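Local coordinates for putative immunoglobulin-blocking virulence protein (PDB 7ADK) that probably binds host immunoglobulins and blocks their action, as a virulence factor of the goat pathogen Mycoplasma mycoides subsp. capri, at residues 351-356 and 411-416; 386-391 and 433-438. All coordinates share one frame; numbering follows the deposited sequence.

Both contacts belong to the part of the chain built round the mixed sheet, whose strands 375-379, 396-403, 415-422 and 448-454 are neighbours in that order. Along the chain their segments alternate: 351-356, then 386-391, then 411-416, then 433-438. Contact 1 sets the loop after helix 339-351 against the start of strand 415-422, and contact 2 sets the end of helix 381-387 against helix 426-442, which follows that strand directly. Their centres are 26 Å apart and their nearest atoms about 14 Å, so they do not touch. The interleaved order means that segments before strand 396-403 are tied to segments after it at both places, the strand start and the helix that follows.

Contact 1 of 2, residues 351-356 and 411-416; sequences YRVFDY and GKLNSG
Val-353 and Phe-354 pack against Leu-413 and Gly-416 where the loop after helix 339-351 meets the approach to strand 415-422, the first strand of a beta-alpha-beta crossover that continues through helix 426-442 into strand 448-454. The contact is small and apolar, burying 144 Å² in all, and the two backbones stay well apart, with the CA atoms of Val-353 and Leu-413, the nearest pair, 8.2 Å from each other.

Val-353 comes first and touches with a single methyl group. Its CG2, anti to the backbone N, lies 3.4 Å from Leu-413 CD2, branch end to branch end. A beta-branched residue suits this site because CG1 and CG2 spread over two directions, and the side chain also touches Gln-475 and Gln-476 of strand 473-481.

Phe-354 follows with a left-handed backbone conformation (phi 60°, psi 51°); its CB does not aim at the strand, but the far end of the ring comes nearer to it. The ring meets the same leucine methyl obliquely, with CE1 4.0 Å from Leu-413 CD2. With CB directed at the loop and CG anti to the backbone N (chi1 -174°), Leu-413 brings CD2 against both partners. At its edge, near the ring plane, Phe-354 CE1 comes 4.4 Å from Gly-416 CA, where the lack of a side chain lets the ring reach the strand backbone. Trp-375 meets the phenyl ring edge-to-face.

Asp-355 turns to a polar task: its OD1 forms a salt bridge with Arg-403 NH1, while NH2 of the same guanidinium hydrogen-bonds to Leu-413 O.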
loop_
_atom_site.group_PDB
_atom_site.type_symbol
_atom_site.label_atom_id
_atom_site.label_comp_id
_atom_site.label_asym_id
_atom_site.label_seq_id
_atom_site.Cartn_x
_atom_site.Cartn_y
_atom_site.Cartn_z
ATOM N N TYR A 351 -6.493 14.756 36.581
ATOM C CA TYR A 351 -7.505 14.408 35.571
ATOM C C TYR A 351 -7.600 12.906 35.365
ATOM O O TYR A 351 -8.702 12.378 35.261
ATOM C CB TYR A 351 -7.303 15.119 34.231
ATOM C CG TYR A 351 -7.801 16.547 34.212
ATOM C CD1 TYR A 351 -9.160 16.827 34.429
ATOM C CD2 TYR A 351 -6.921 17.597 33.939
ATOM C CE1 TYR A 351 -9.625 18.150 34.430
ATOM C CE2 TYR A 351 -7.369 18.923 33.955
ATOM C CZ TYR A 351 -8.717 19.198 34.219
ATOM O OH TYR A 351 -9.131 20.482 34.276
ATOM N N ARG A 352 -6.481 12.189 35.355
ATOM C CA ARG A 352 -6.485 10.731 35.182
ATOM C C ARG A 352 -7.156 10.024 36.356
ATOM O O ARG A 352 -6.878 10.327 37.511
ATOM C CB ARG A 352 -5.064 10.210 34.962
ATOM C CG ARG A 352 -4.472 10.847 33.717
ATOM C CD ARG A 352 -3.112 10.282 33.351
ATOM N NE ARG A 352 -3.221 9.005 32.647
ATOM C CZ ARG A 352 -2.491 8.631 31.620
ATOM N NH1 ARG A 352 -1.400 9.237 31.260
ATOM N NH2 ARG A 352 -2.881 7.635 30.907
ATOM N N VAL A 353 -7.988 9.029 36.074
ATOM C CA VAL A 353 -8.239 7.939 37.022
ATOM C C VAL A 353 -7.069 6.960 36.909
ATOM O O VAL A 353 -6.474 6.845 35.839
ATOM C CB VAL A 353 -9.630 7.322 36.810
ATOM C CG1 VAL A 353 -9.759 6.487 35.557
ATOM C CG2 VAL A 353 -10.033 6.460 37.994
ATOM N N PHE A 354 -6.664 6.330 38.011
ATOM C CA PHE A 354 -5.329 5.727 38.133
ATOM C C PHE A 354 -4.205 6.772 37.963
ATOM O O PHE A 354 -3.282 6.633 37.169
ATOM C CB PHE A 354 -5.177 4.464 37.273
ATOM C CG PHE A 354 -6.329 3.491 37.374
ATOM C CD1 PHE A 354 -6.741 3.006 38.628
ATOM C CD2 PHE A 354 -6.986 3.051 36.214
ATOM C CE1 PHE A 354 -7.782 2.072 38.726
ATOM C CE2 PHE A 354 -8.028 2.115 36.306
ATOM C CZ PHE A 354 -8.417 1.618 37.561
ATOM N N ASP A 355 -4.317 7.863 38.721
ATOM C CA ASP A 355 -3.404 9.008 38.755
ATOM C C ASP A 355 -1.979 8.667 39.220
ATOM O O ASP A 355 -1.753 7.668 39.907
ATOM C CB ASP A 355 -3.977 10.068 39.703
ATOM C CG ASP A 355 -4.094 9.573 41.146
ATOM O OD1 ASP A 355 -4.917 8.677 41.417
ATOM O OD2 ASP A 355 -3.372 10.081 42.023
ATOM N N TYR A 356 -1.011 9.523 38.874
ATOM C CA TYR A 356 0.386 9.434 39.303
ATOM C C TYR A 356 1.047 10.818 39.409
ATOM O O TYR A 356 0.628 11.763 38.755
ATOM C CB TYR A 356 1.158 8.467 38.396
ATOM C CG TYR A 356 1.178 8.749 36.907
ATOM C CD1 TYR A 356 2.179 9.562 36.357
ATOM C CD2 TYR A 356 0.240 8.133 36.061
ATOM C CE1 TYR A 356 2.258 9.746 34.971
ATOM C CE2 TYR A 356 0.319 8.306 34.671
ATOM C CZ TYR A 356 1.338 9.104 34.120
ATOM O OH TYR A 356 1.454 9.237 32.780
ATOM N N GLY A 411 -12.049 9.614 50.043
ATOM C CA GLY A 411 -12.564 8.277 49.719
ATOM C C GLY A 411 -12.813 7.934 48.242
ATOM O O GLY A 411 -13.519 6.974 47.954
ATOM N N LYS A 412 -12.242 8.707 47.318
ATOM C CA LYS A 412 -12.603 8.758 45.897
ATOM C C LYS A 412 -12.227 7.500 45.098
ATOM O O LYS A 412 -13.087 6.972 44.400
ATOM C CB LYS A 412 -12.018 10.061 45.324
ATOM C CG LYS A 412 -12.547 10.412 43.937
ATOM C CD LYS A 412 -12.306 11.864 43.542
ATOM C CE LYS A 412 -13.174 12.825 44.344
ATOM N NZ LYS A 412 -13.230 14.152 43.755
ATOM N N LEU A 413 -10.989 6.997 45.201
ATOM C CA LEU A 413 -10.538 5.719 44.612
ATOM C C LEU A 413 -9.177 5.257 45.165
ATOM O O LEU A 413 -8.208 5.998 45.040
ATOM C CB LEU A 413 -10.423 5.858 43.076
ATOM C CG LEU A 413 -10.106 4.546 42.344
ATOM C CD1 LEU A 413 -11.296 3.608 42.346
ATOM C CD2 LEU A 413 -9.748 4.800 40.900
ATOM N N ASN A 414 -9.074 4.022 45.683
ATOM C CA ASN A 414 -7.804 3.353 46.023
ATOM C C ASN A 414 -7.607 2.008 45.306
ATOM O O ASN A 414 -6.473 1.566 45.131
ATOM C CB ASN A 414 -7.706 3.200 47.548
ATOM C CG ASN A 414 -7.265 4.480 48.204
ATOM O OD1 ASN A 414 -6.141 4.909 48.015
ATOM N ND2 ASN A 414 -8.100 5.136 48.958
ATOM N N SER A 415 -8.687 1.372 44.853
ATOM C CA SER A 415 -8.665 0.144 44.058
ATOM C C SER A 415 -9.826 0.101 43.064
ATOM O O SER A 415 -10.904 0.623 43.343
ATOM C CB SER A 415 -8.698 -1.084 44.967
ATOM O OG SER A 415 -9.877 -1.132 45.731
ATOM N N GLY A 416 -9.629 -0.538 41.913
ATOM C CA GLY A 416 -10.626 -0.607 40.856
ATOM C C GLY A 416 -10.587 -1.909 40.080
ATOM O O GLY A 416 -9.519 -2.410 39.734
#

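Contact 2 of 2, residues 386-391 and 433-438; sequences KKYNFK and KELIEK
Tyr-388, the first residue to leave helical geometry after helix 381-387, lays its side chain against Leu-435 and Lys-438 of helix 426-442. These two partners are three residues apart, so about one turn of the helix brings both to the same side, and the contact is a helix end packed on the flank of another helix.

The tyrosine side chain points CG away from its own carbonyl carbon, beside the backbone N (chi1 -59°), which sends the ring across the gap. Leu-435 is extended (chi1 -171°), and this swings its isobutyl end to the tyrosine although its CB does not aim there: CD1 lies 4.0 Å from both Tyr-388 CB and Tyr-388 CG, with the two side chains at about a right angle. Farther out, Tyr-388 CE1 is 4.0 Å from Lys-438 CB. Lys-438 and the ring run past each other in opposite senses. A lysine fits this border because its first carbons can lie beside an aromatic ring while the residue remains exposed at the border of the contact. Across the ring plane from Leu-435 and Lys-438, Lys-387 CG sits over the ring centre, 3.8 Å above it.

The polar end is settled nearby, for Tyr-388 OH hydrogen-bonds to Asp-442 OD2 at the end of the same helix. Arg-431, one turn before Leu-435, adds hydrogen bonds to the carbonyl oxygens of Tyr-388 and Asn-389. The chemistry therefore implies a division of labour: apolar contacts of Leu-435 and Lys-438 hold the CB and ring carbons of the tyrosine, while polar bonds to helix 426-442 fix its hydroxyl and its backbone.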
loop_
_atom_site.group_PDB
_atom_site.type_symbol
_atom_site.label_atom_id
_atom_site.label_comp_id
_atom_site.label_asym_id
_atom_site.label_seq_id
_atom_site.Cartn_x
_atom_site.Cartn_y
_atom_site.Cartn_z
ATOM N N LYS A 386 -15.877 -18.538 36.357
ATOM C CA LYS A 386 -16.655 -19.574 37.031
ATOM C C LYS A 386 -18.098 -19.128 37.250
ATOM O O LYS A 386 -19.012 -19.925 37.073
ATOM C CB LYS A 386 -15.921 -19.892 38.343
ATOM C CG LYS A 386 -16.312 -21.230 38.973
ATOM C CD LYS A 386 -15.608 -21.479 40.315
ATOM C CE LYS A 386 -14.076 -21.363 40.296
ATOM N NZ LYS A 386 -13.424 -22.408 39.485
ATOM N N LYS A 387 -18.328 -17.854 37.578
ATOM C CA LYS A 387 -19.664 -17.253 37.713
ATOM C C LYS A 387 -20.375 -17.102 36.369
ATOM O O LYS A 387 -21.507 -17.548 36.231
ATOM C CB LYS A 387 -19.558 -15.920 38.469
ATOM C CG LYS A 387 -20.928 -15.266 38.699
ATOM C CD LYS A 387 -20.914 -14.188 39.786
ATOM C CE LYS A 387 -20.772 -14.803 41.180
ATOM N NZ LYS A 387 -20.905 -13.820 42.252
ATOM N N TYR A 388 -19.722 -16.464 35.404
ATOM C CA TYR A 388 -20.259 -16.105 34.093
ATOM C C TYR A 388 -19.856 -17.076 32.975
ATOM O O TYR A 388 -20.055 -16.761 31.809
ATOM C CB TYR A 388 -19.875 -14.655 33.775
ATOM C CG TYR A 388 -20.396 -13.653 34.787
ATOM C CD1 TYR A 388 -21.775 -13.378 34.826
ATOM C CD2 TYR A 388 -19.531 -13.019 35.696
ATOM C CE1 TYR A 388 -22.292 -12.491 35.780
ATOM C CE2 TYR A 388 -20.048 -12.120 36.647
ATOM C CZ TYR A 388 -21.429 -11.857 36.691
ATOM O OH TYR A 388 -21.918 -11.007 37.626
ATOM N N ASN A 389 -19.311 -18.245 33.304
ATOM C CA ASN A 389 -19.069 -19.354 32.383
ATOM C C ASN A 389 -18.351 -18.950 31.083
ATOM O O ASN A 389 -18.918 -19.040 29.994
ATOM C CB ASN A 389 -20.385 -20.121 32.147
ATOM C CG ASN A 389 -20.923 -20.767 33.406
ATOM O OD1 ASN A 389 -20.262 -21.558 34.058
ATOM N ND2 ASN A 389 -22.128 -20.468 33.792
ATOM N N PHE A 390 -17.098 -18.514 31.184
ATOM C CA PHE A 390 -16.205 -18.323 30.035
ATOM C C PHE A 390 -14.868 -19.043 30.251
ATOM O O PHE A 390 -14.425 -19.224 31.384
ATOM C CB PHE A 390 -16.061 -16.829 29.702
ATOM C CG PHE A 390 -15.521 -15.929 30.791
ATOM C CD1 PHE A 390 -16.402 -15.158 31.566
ATOM C CD2 PHE A 390 -14.136 -15.819 30.995
ATOM C CE1 PHE A 390 -15.905 -14.278 32.537
ATOM C CE2 PHE A 390 -13.637 -14.939 31.968
ATOM C CZ PHE A 390 -14.522 -14.172 32.742
ATOM N N LYS A 391 -14.215 -19.488 29.174
ATOM C CA LYS A 391 -12.871 -20.086 29.228
ATOM C C LYS A 391 -11.802 -18.992 29.211
ATOM O O LYS A 391 -12.060 -17.884 28.744
ATOM C CB LYS A 391 -12.679 -21.051 28.049
ATOM C CG LYS A 391 -13.716 -22.182 28.022
ATOM C CD LYS A 391 -13.522 -23.163 26.860
ATOM C CE LYS A 391 -13.606 -22.546 25.458
ATOM N NZ LYS A 391 -14.919 -21.935 25.161
ATOM N N LYS A 433 -22.011 -7.476 25.022
ATOM C CA LYS A 433 -23.259 -6.812 25.429
ATOM C C LYS A 433 -23.990 -7.556 26.548
ATOM O O LYS A 433 -24.538 -6.921 27.445
ATOM C CB LYS A 433 -24.183 -6.625 24.213
ATOM C CG LYS A 433 -25.301 -5.620 24.521
ATOM C CD LYS A 433 -26.266 -5.440 23.351
ATOM C CE LYS A 433 -27.332 -4.378 23.626
ATOM N NZ LYS A 433 -28.292 -4.774 24.683
ATOM N N GLU A 434 -23.992 -8.886 26.519
ATOM C CA GLU A 434 -24.646 -9.710 27.538
ATOM C C GLU A 434 -23.917 -9.603 28.880
ATOM O O GLU A 434 -24.540 -9.393 29.914
ATOM C CB GLU A 434 -24.710 -11.180 27.090
ATOM C CG GLU A 434 -25.299 -11.415 25.694
ATOM C CD GLU A 434 -26.683 -10.843 25.458
ATOM O OE1 GLU A 434 -27.486 -10.707 26.408
ATOM O OE2 GLU A 434 -26.985 -10.544 24.297
ATOM N N LEU A 435 -22.587 -9.663 28.860
ATOM C CA LEU A 435 -21.727 -9.567 30.027
ATOM C C LEU A 435 -21.766 -8.169 30.647
ATOM O O LEU A 435 -21.923 -8.053 31.855
ATOM C CB LEU A 435 -20.312 -9.986 29.603
ATOM C CG LEU A 435 -19.328 -10.138 30.765
ATOM C CD1 LEU A 435 -19.659 -11.338 31.634
ATOM C CD2 LEU A 435 -17.932 -10.339 30.218
ATOM N N ILE A 436 -21.683 -7.122 29.832
ATOM C CA ILE A 436 -21.795 -5.741 30.288
ATOM C C ILE A 436 -23.124 -5.515 31.018
ATOM O O ILE A 436 -23.151 -4.794 32.008
ATOM C CB ILE A 436 -21.572 -4.791 29.088
ATOM C CG1 ILE A 436 -20.074 -4.724 28.740
ATOM C CG2 ILE A 436 -22.117 -3.394 29.358
ATOM C CD1 ILE A 436 -19.753 -4.169 27.357
ATOM N N GLU A 437 -24.225 -6.134 30.585
ATOM C CA GLU A 437 -25.508 -6.058 31.291
ATOM C C GLU A 437 -25.624 -6.993 32.508
ATOM O O GLU A 437 -26.148 -6.566 33.536
ATOM C CB GLU A 437 -26.672 -6.276 30.319
ATOM C CG GLU A 437 -26.922 -5.085 29.378
ATOM C CD GLU A 437 -27.452 -3.812 30.071
ATOM O OE1 GLU A 437 -27.629 -2.778 29.388
ATOM O OE2 GLU A 437 -27.685 -3.805 31.302
ATOM N N LYS A 438 -25.111 -8.233 32.466
ATOM C CA LYS A 438 -25.129 -9.124 33.635
ATOM C C LYS A 438 -24.296 -8.573 34.795
ATOM O O LYS A 438 -24.770 -8.609 35.923
ATOM C CB LYS A 438 -24.790 -10.577 33.262
ATOM C CG LYS A 438 -26.059 -11.326 32.832
ATOM C CD LYS A 438 -25.904 -12.830 32.611
ATOM C CE LYS A 438 -25.477 -13.208 31.203
ATOM N NZ LYS A 438 -25.623 -14.643 30.930
#